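Local coordinates for FAD-binding PCMH-type domain-containing protein (Gibberella zeae, PDB 6YJO) that probably oxidises oligosaccharides as an oxygen-dependent flavoenzyme, holding its FAD cofactor through two covalent links to the protein, at residues E488-P491 with K492-F495; I81-A84 with V85-G88. All blocks are in the same frame, centred on the assembly; numbering follows the deposited sequence.

Contact 1. Residues E488-P491 with K492-F495; sequences ELDP and KDMF. With NAG (2-acetamido-2-deoxy-beta-D-glucopyranose), chain B.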
ATOM      1  N   GLU A 488      24.745  -2.104   6.086  1.00 56.88           N
ATOM      2  CA  GLU A 488      24.988  -1.751   7.481  1.00 56.53           C
ATOM      3  C   GLU A 488      24.226  -2.674   8.422  1.00 55.91           C
ATOM      4  O   GLU A 488      24.801  -3.261   9.347  1.00 58.63           O
ATOM      5  CB  GLU A 488      24.566  -0.306   7.740  1.00 56.70           C
ATOM      6  CG  GLU A 488      25.680   0.712   7.803  1.00 61.17           C
ATOM      7  CD  GLU A 488      25.295   1.913   8.659  1.00 62.91           C
ATOM      8  OE1 GLU A 488      25.313   1.791   9.905  1.00 64.20           O
ATOM      9  OE2 GLU A 488      24.943   2.970   8.091  1.00 63.40           O
ATOM     10  N   LEU A 489      22.922  -2.821   8.191  1.00 53.24           N
ATOM     11  CA  LEU A 489      21.993  -3.349   9.181  1.00 51.15           C
ATOM     12  C   LEU A 489      21.651  -4.816   8.975  1.00 48.95           C
ATOM     13  O   LEU A 489      21.566  -5.563   9.952  1.00 49.76           O
ATOM     14  CB  LEU A 489      20.709  -2.514   9.166  1.00 49.18           C
ATOM     15  CG  LEU A 489      20.949  -1.014   9.386  1.00 48.50           C
ATOM     16  CD1 LEU A 489      19.655  -0.217   9.285  1.00 46.69           C
ATOM     17  CD2 LEU A 489      21.635  -0.769  10.726  1.00 48.94           C
ATOM     18  N   ASP A 490      21.444  -5.255   7.738  1.00 47.31           N
ATOM     19  CA  ASP A 490      21.118  -6.647   7.434  1.00 46.62           C
ATOM     20  C   ASP A 490      22.052  -7.126   6.330  1.00 47.87           C
ATOM     21  O   ASP A 490      21.645  -7.271   5.171  1.00 47.52           O
ATOM     22  CB  ASP A 490      19.650  -6.788   7.025  1.00 44.70           C
ATOM     23  CG  ASP A 490      19.170  -8.226   7.042  1.00 45.59           C
ATOM     24  OD1 ASP A 490      19.861  -9.081   7.636  1.00 47.21           O
ATOM     25  OD2 ASP A 490      18.098  -8.501   6.461  1.00 44.80           O
ATOM     26  N   PRO A 491      23.325  -7.388   6.660  1.00 49.70           N
ATOM     27  CA  PRO A 491      24.303  -7.709   5.613  1.00 51.55           C
ATOM     28  C   PRO A 491      24.145  -9.126   5.087  1.00 53.38           C
ATOM     29  O   PRO A 491      24.347  -9.378   3.896  1.00 54.62           O
ATOM     30  CB  PRO A 491      25.656  -7.512   6.316  1.00 53.41           C
ATOM     31  CG  PRO A 491      25.343  -7.322   7.811  1.00 52.68           C
ATOM     32  CD  PRO A 491      23.882  -7.603   8.005  1.00 51.08           C
ATOM     33  N   LYS A 492      23.780 -10.057   5.966  1.00 53.96           N
ATOM     34  CA  LYS A 492      23.499 -11.426   5.556  1.00 56.19           C
ATOM     35  C   LYS A 492      22.129 -11.562   4.904  1.00 56.46           C
ATOM     36  O   LYS A 492      21.769 -12.664   4.474  1.00 54.27           O
ATOM     37  CB  LYS A 492      23.609 -12.361   6.765  1.00 59.66           C
ATOM     38  CG  LYS A 492      24.957 -12.277   7.478  1.00 63.03           C
ATOM     39  CD  LYS A 492      25.199 -13.474   8.392  1.00 67.36           C
ATOM     40  CE  LYS A 492      25.893 -13.071   9.688  1.00 68.45           C
ATOM     41  NZ  LYS A 492      26.211 -14.256  10.536  1.00 71.83           N
ATOM     42  N   ASP A 493      21.373 -10.467   4.817  1.00 54.38           N
ATOM     43  CA  ASP A 493      20.066 -10.440   4.165  1.00 54.63           C
ATOM     44  C   ASP A 493      19.109 -11.437   4.818  1.00 55.18           C
ATOM     45  O   ASP A 493      18.459 -12.244   4.152  1.00 55.63           O
ATOM     46  CB  ASP A 493      20.193 -10.700   2.663  1.00 56.95           C
ATOM     47  CG  ASP A 493      19.003 -10.181   1.884  1.00 56.97           C
ATOM     48  OD1 ASP A 493      18.020  -9.734   2.515  1.00 55.31           O
ATOM     49  OD2 ASP A 493      19.051 -10.214   0.637  1.00 59.09           O
ATOM     50  N   MET A 494      19.030 -11.367   6.147  1.00 57.75           N
ATOM     51  CA  MET A 494      18.060 -12.175   6.879  1.00 60.34           C
ATOM     52  C   MET A 494      16.632 -11.807   6.487  1.00 60.40           C
ATOM     53  O   MET A 494      15.818 -12.680   6.163  1.00 62.70           O
ATOM     54  CB  MET A 494      18.276 -11.994   8.382  1.00 62.17           C
ATOM     55  CG  MET A 494      17.046 -12.232   9.233  1.00 63.90           C
ATOM     56  SD  MET A 494      17.492 -12.513  10.952  1.00 68.99           S
ATOM     57  CE  MET A 494      15.962 -12.085  11.766  1.00 67.19           C
ATOM     58  N   PHE A 495      16.310 -10.516   6.510  1.00 54.66           N
ATOM     59  CA  PHE A 495      14.970 -10.046   6.158  1.00 51.49           C
ATOM     60  C   PHE A 495      14.884  -9.998   4.641  1.00 50.21           C
ATOM     61  O   PHE A 495      15.107  -8.965   4.009  1.00 49.76           O
ATOM     62  CB  PHE A 495      14.687  -8.691   6.795  1.00 47.68           C
ATOM     63  CG  PHE A 495      14.907  -8.672   8.275  1.00 46.13           C
ATOM     64  CD1 PHE A 495      14.144  -9.472   9.108  1.00 44.37           C
ATOM     65  CD2 PHE A 495      15.880  -7.859   8.836  1.00 45.79           C
ATOM     66  CE1 PHE A 495      14.344  -9.461  10.470  1.00 44.59           C
ATOM     67  CE2 PHE A 495      16.085  -7.844  10.198  1.00 45.05           C
ATOM     68  CZ  PHE A 495      15.314  -8.645  11.017  1.00 44.65           C
TER
HETATM   69  C1  NAG B   1      22.877  -4.628  16.014  1.00 46.47           C
HETATM   70  C2  NAG B   1      23.904  -4.200  17.057  1.00 47.24           C
HETATM   71  C3  NAG B   1      23.937  -2.677  17.191  1.00 49.00           C
HETATM   72  C4  NAG B   1      24.082  -2.001  15.832  1.00 49.61           C
HETATM   73  C5  NAG B   1      23.054  -2.551  14.849  1.00 49.48           C
HETATM   74  C6  NAG B   1      23.249  -2.032  13.444  1.00 49.99           C
HETATM   75  C7  NAG B   1      24.545  -5.427  19.086  1.00 46.05           C
HETATM   76  C8  NAG B   1      24.070  -6.011  20.384  1.00 43.15           C
HETATM   77  N2  NAG B   1      23.614  -4.818  18.341  1.00 46.84           N
HETATM   78  O3  NAG B   1      25.028  -2.313  18.030  1.00 49.57           O
HETATM   79  O4  NAG B   1      23.815  -0.610  15.974  1.00 53.39           O
HETATM   80  O5  NAG B   1      23.149  -3.980  14.780  1.00 49.91           O
HETATM   81  O6  NAG B   1      24.252  -2.769  12.757  1.00 52.37           O
HETATM   82  O7  NAG B   1      25.716  -5.504  18.727  1.00 48.07           O
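Asp490 and Asp493 close a type I beta turn just after helix 479-489: Pro491 and Lys492 have the expected backbone angles at the corner, the CA atoms of the two aspartates are 5.1 Å apart, and the amide Asp493 N makes a weak hydrogen bond to Asp490 O at 3.2 Å. The main grip comes from the carboxylate of Asp490. Its CB points toward the returning chain, and with CG opposite the backbone N (chi1 -165°) the carboxylate is carried on to the amides. Each oxygen takes one of two successive amides. OD1 receives Met494 N at 2.9 Å from its syn side, with the donor 26° out of the carboxylate plane; OD2 uses its syn lone pair for Phe495 N at 2.7 Å. The Met494 side chain crosses that of Asp490 at about a right angle, and its CG sits over one face of the Phe495 ring, offset toward the rim. Asp490 OD2 and Asp493 OD1 approach to 4.1 Å, but Lys486 forms salt bridges to both, which probably offsets their repulsion. At the helix end, Leu489 CD2 packs on C6 of an N-acetylglucosamine of the attached glycan. Asp490 OD2 meets the Phe495 ring obliquely, 3.3 Å from CD2.

Contact 2. Residues I81-A84 with V85-G88; sequences ISDA and VKCG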
ATOM      1  N   ILE A  81       9.268 -10.828  19.593  1.00 57.82           N
ATOM      2  CA  ILE A  81       9.861 -10.538  18.290  1.00 55.97           C
ATOM      3  C   ILE A  81      11.381 -10.599  18.375  1.00 54.06           C
ATOM      4  O   ILE A  81      12.040 -11.260  17.562  1.00 53.34           O
ATOM      5  CB  ILE A  81       9.380  -9.169  17.775  1.00 55.28           C
ATOM      6  CG1 ILE A  81       7.885  -9.212  17.452  1.00 56.16           C
ATOM      7  CG2 ILE A  81      10.154  -8.766  16.528  1.00 53.16           C
ATOM      8  CD1 ILE A  81       7.117  -7.985  17.915  1.00 55.99           C
ATOM      9  N   SER A  82      11.964  -9.907  19.357  1.00 52.77           N
ATOM     10  CA  SER A  82      13.416  -9.918  19.498  1.00 52.65           C
ATOM     11  C   SER A  82      13.937 -11.342  19.641  1.00 52.12           C
ATOM     12  O   SER A  82      14.870 -11.750  18.940  1.00 48.73           O
ATOM     13  CB  SER A  82      13.838  -9.064  20.696  1.00 56.83           C
ATOM     14  OG  SER A  82      15.249  -9.049  20.830  1.00 58.89           O
ATOM     15  N   ASP A  83      13.335 -12.123  20.541  1.00 54.24           N
ATOM     16  CA  ASP A  83      13.751 -13.511  20.703  1.00 56.48           C
ATOM     17  C   ASP A  83      13.485 -14.318  19.436  1.00 54.15           C
ATOM     18  O   ASP A  83      14.301 -15.159  19.046  1.00 52.06           O
ATOM     19  CB  ASP A  83      13.037 -14.138  21.900  1.00 60.40           C
ATOM     20  CG  ASP A  83      13.577 -13.637  23.230  1.00 62.46           C
ATOM     21  OD1 ASP A  83      14.590 -12.903  23.226  1.00 61.38           O
ATOM     22  OD2 ASP A  83      12.989 -13.976  24.277  1.00 63.99           O
ATOM     23  N   ALA A  84      12.351 -14.072  18.775  1.00 54.20           N
ATOM     24  CA  ALA A  84      12.049 -14.787  17.539  1.00 57.15           C
ATOM     25  C   ALA A  84      13.063 -14.447  16.458  1.00 56.63           C
ATOM     26  O   ALA A  84      13.488 -15.326  15.701  1.00 58.47           O
ATOM     27  CB  ALA A  84      10.631 -14.455  17.069  1.00 58.74           C
ATOM     28  N   VAL A  85      13.471 -13.177  16.380  1.00 54.23           N
ATOM     29  CA  VAL A  85      14.486 -12.780  15.410  1.00 53.92           C
ATOM     30  C   VAL A  85      15.827 -13.409  15.759  1.00 58.97           C
ATOM     31  O   VAL A  85      16.592 -13.784  14.861  1.00 59.49           O
ATOM     32  CB  VAL A  85      14.564 -11.242  15.334  1.00 50.19           C
ATOM     33  CG1 VAL A  85      15.986 -10.767  15.051  1.00 48.73           C
ATOM     34  CG2 VAL A  85      13.601 -10.721  14.269  1.00 49.09           C
ATOM     35  N   LYS A  86      16.140 -13.544  17.052  1.00 61.10           N
ATOM     36  CA  LYS A  86      17.374 -14.220  17.441  1.00 63.62           C
ATOM     37  C   LYS A  86      17.312 -15.709  17.118  1.00 63.91           C
ATOM     38  O   LYS A  86      18.296 -16.285  16.645  1.00 63.17           O
ATOM     39  CB  LYS A  86      17.651 -14.003  18.929  1.00 64.90           C
ATOM     40  CG  LYS A  86      18.270 -12.656  19.265  1.00 63.77           C
ATOM     41  CD  LYS A  86      18.559 -12.536  20.755  1.00 66.10           C
ATOM     42  CE  LYS A  86      18.095 -11.197  21.310  1.00 66.44           C
ATOM     43  NZ  LYS A  86      18.251 -11.115  22.791  1.00 69.03           N
ATOM     44  N   CYS A  87      16.169 -16.355  17.375  1.00 65.06           N
ATOM     45  CA  CYS A  87      16.019 -17.754  16.987  1.00 69.49           C
ATOM     46  C   CYS A  87      16.091 -17.929  15.476  1.00 70.54           C
ATOM     47  O   CYS A  87      16.346 -19.042  15.004  1.00 73.27           O
ATOM     48  CB  CYS A  87      14.699 -18.328  17.510  1.00 72.24           C
ATOM     49  SG  CYS A  87      14.736 -18.868  19.241  1.00 76.95           S
ATOM     50  N   GLY A  88      15.860 -16.863  14.709  1.00 68.82           N
ATOM     51  CA  GLY A  88      16.041 -16.907  13.270  1.00 67.98           C
ATOM     52  C   GLY A  88      17.506 -16.871  12.886  1.00 68.60           C
ATOM     53  O   GLY A  88      17.965 -17.675  12.069  1.00 68.32           O
TER
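Val85 sits one turn after Ile81 in helix 78-90, its amide bonded to the Ile81 carbonyl, and together with Ala84 and Lys86 it makes most of the contact. Regular i to i+4 hydrogen bonding holds the turn: Val85 N donates to Ile81 O at 2.7 Å, and the same step carries Lys86 N to Ser82 O, Cys87 N to Asp83 O and Gly88 N to Ala84 O. The last is the most bent of the four, with an angle of 130° at the hydrogen. CB of Val85 lies 3.4 Å from Ile81 O, the oxygen that accepts the valine's own amide, while CG2 lies a little farther from it. Ala84 takes part mainly through its backbone, with its methyl directed away from the following turn. Lys86 runs back along the helix toward its start. With CG opposite the carbonyl carbon (chi1 -80°), the chain passes CG over Ser82 O at 3.5 Å, then bends at chi3 and brings CE to 3.6 Å from Ser82 OG. That hydroxyl is hydrogen-bonded to Gly200 O; toward the lysine its nearest atom is the carbon CE, which is packing. Lys86 NZ stops 4.1 Å from Asp83 OD1, beyond salt-bridge range, and Asp83 instead pairs with Lys79. Cys87 forms a disulfide with Cys38 of helix 32-41, tying the two helices covalently. Ile81 and Val85 turn inward onto Ile226 of strand 226-236 and Val196 of strand 190-196, and with Ala84 onto Ile118 of strand 116-119, placing the helix against strands of both sheets of the FAD-binding domain.

Contacts 1 and 2, centred 14 Å apart, lie one in the berberine-like C-terminal region and the other in the FAD-binding domain, but share a hydrophobic interface. Met494 CE lies 3.5 Å from Val85 CG1, and Phe495 CE1 is 4.1 Å from Val85 CG2, so the valine receives both side chains of the C-terminal loop. The backbone of Met494 also hydrogen-bonds to Val95, at the start of strand 95-98, joining the two regions. Both contacts reach toward the cofactor without touching it: the side chains of Phe495 and Ile81 are each about 7 Å from FAD, and each is also about 7 Å from the side chain of Ala97, an FAD-binding residue, which is consistent with a place in the second layer around the cofactor.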